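Local coordinates for A1 protein (PDB 3RLK), which is the minor read-through coat protein of the phage Qbeta virion and is probably needed for infection of the host, at residues 99-104 and 146-151. Residues are numbered along the deposited sequence; the frame is centred on the assembly and turned at random.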
# COMPACT_ATOMS: atom_id res chain seq x y z
N LEU A 99 -6.08 -0.45 0.96
CA LEU A 99 -5.85 -1.29 -0.21
C LEU A 99 -5.80 -2.78 0.20
O LEU A 99 -5.73 -3.10 1.39
CB LEU A 99 -4.50 -0.89 -0.85
CG LEU A 99 -4.22 0.61 -1.08
CD1 LEU A 99 -3.02 0.61 -1.98
CD2 LEU A 99 -5.36 1.35 -1.80
N ASP A 100 -5.86 -3.66 -0.81
CA ASP A 100 -5.89 -5.09 -0.58
C ASP A 100 -4.46 -5.62 -0.51
O ASP A 100 -3.86 -5.97 -1.50
CB ASP A 100 -6.73 -5.77 -1.62
CG ASP A 100 -6.92 -7.28 -1.36
OD1 ASP A 100 -6.16 -7.90 -0.56
OD2 ASP A 100 -7.81 -7.83 -2.03
N ALA A 101 -3.91 -5.69 0.71
CA ALA A 101 -2.48 -6.19 0.84
C ALA A 101 -2.28 -7.65 0.34
O ALA A 101 -1.15 -7.99 -0.11
CB ALA A 101 -2.01 -6.06 2.35
N THR A 102 -3.32 -8.46 0.41
CA THR A 102 -3.32 -9.89 -0.06
C THR A 102 -3.25 -9.91 -1.58
O THR A 102 -2.31 -10.46 -2.16
CB THR A 102 -4.51 -10.71 0.51
OG1 THR A 102 -4.34 -10.88 1.94
CG2 THR A 102 -4.62 -12.05 -0.20
N TYR A 103 -4.19 -9.25 -2.25
CA TYR A 103 -4.08 -9.09 -3.69
C TYR A 103 -2.73 -8.57 -4.13
O TYR A 103 -2.20 -9.04 -5.12
CB TYR A 103 -5.11 -8.08 -4.21
CG TYR A 103 -5.21 -8.13 -5.69
CD1 TYR A 103 -5.93 -9.14 -6.31
CD2 TYR A 103 -4.57 -7.19 -6.48
CE1 TYR A 103 -6.02 -9.22 -7.69
CE2 TYR A 103 -4.65 -7.24 -7.87
CZ TYR A 103 -5.43 -8.25 -8.45
OH TYR A 103 -5.49 -8.31 -9.79
N LEU A 104 -2.20 -7.54 -3.45
CA LEU A 104 -0.97 -6.90 -3.96
C LEU A 104 0.20 -7.91 -3.94
O LEU A 104 1.25 -7.66 -4.57
CB LEU A 104 -0.61 -5.66 -3.14
CG LEU A 104 -1.52 -4.43 -3.40
CD1 LEU A 104 -1.40 -3.38 -2.34
CD2 LEU A 104 -1.26 -3.78 -4.79
N ASP A 146 4.92 -9.01 5.93
CA ASP A 146 4.94 -8.41 7.24
C ASP A 146 3.60 -7.67 7.55
O ASP A 146 3.01 -7.88 8.60
CB ASP A 146 6.09 -7.39 7.39
CG ASP A 146 7.48 -8.00 7.36
OD1 ASP A 146 7.60 -9.24 7.22
OD2 ASP A 146 8.49 -7.23 7.50
N ILE A 147 3.15 -6.81 6.63
CA ILE A 147 1.90 -6.02 6.82
C ILE A 147 0.69 -6.95 7.12
O ILE A 147 -0.15 -6.64 7.95
CB ILE A 147 1.64 -5.15 5.54
CG1 ILE A 147 2.82 -4.16 5.38
CG2 ILE A 147 0.21 -4.51 5.58
CD1 ILE A 147 2.82 -3.42 4.02
N ALA A 148 0.56 -8.04 6.39
CA ALA A 148 -0.57 -8.92 6.47
C ALA A 148 -0.42 -10.17 7.38
O ALA A 148 -1.25 -11.08 7.33
CB ALA A 148 -1.04 -9.32 5.02
N ALA A 149 0.61 -10.20 8.21
CA ALA A 149 0.88 -11.35 9.10
C ALA A 149 -0.18 -11.48 10.17
O ALA A 149 -0.84 -10.54 10.55
CB ALA A 149 2.23 -11.21 9.79
N TYR A 150 -0.34 -12.70 10.64
CA TYR A 150 -1.30 -13.00 11.69
C TYR A 150 -1.10 -12.01 12.82
O TYR A 150 0.01 -11.83 13.32
CB TYR A 150 -1.09 -14.43 12.14
CG TYR A 150 -2.09 -14.94 13.13
CD1 TYR A 150 -3.42 -15.14 12.78
CD2 TYR A 150 -1.68 -15.27 14.44
CE1 TYR A 150 -4.34 -15.64 13.71
CE2 TYR A 150 -2.56 -15.75 15.35
CZ TYR A 150 -3.89 -15.95 15.00
OH TYR A 150 -4.71 -16.47 15.98
N HIS A 151 -2.19 -11.31 13.16
CA HIS A 151 -2.18 -10.28 14.25
C HIS A 151 -1.37 -9.00 14.03
O HIS A 151 -1.25 -8.20 14.99
CB HIS A 151 -1.85 -10.86 15.64
CG HIS A 151 -3.00 -11.61 16.27
ND1 HIS A 151 -2.83 -12.71 17.08
CD2 HIS A 151 -4.35 -11.45 16.14
CE1 HIS A 151 -4.01 -13.17 17.47
NE2 HIS A 151 -4.95 -12.43 16.90
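Ala101 CB faces both Ile147 CG2 and Ala148 CB, a loose methyl contact that joins the start of the single, weakly bonded turn 101-104 to the C-terminal end of helix 144-147 in the beta-barrel read-through domain. The contact is small and wholly apolar. Ala101 CB lies 4.2 Å from Ile147 CG2 and 4.3 Å from Ala148 CB, so one methyl sits in front of two others. In Ile147, chi1 near -63° sets CG1 anti to the carbonyl carbon and the branch methyl CG2 anti to N, which turns CG2 toward Ala101. Ile156 of strand 154-159 touches both Ala101 and Ile147 and so links the two helix ends through a shared neighbour; Val186 also packs on Ile147. Ala148 is where the chain leaves helical geometry, and Arg82 rests against it. The other helix is capped at its start by Asp100, and Thr102 OG1 is hydrogen-bonded to Asp80. Asp100 OD1 takes a nearly straight bond from Tyr103 N (2.9 Å, 166°), approached from above the carboxylate plane, and a weak, bent one from Thr102 N at 3.1 Å.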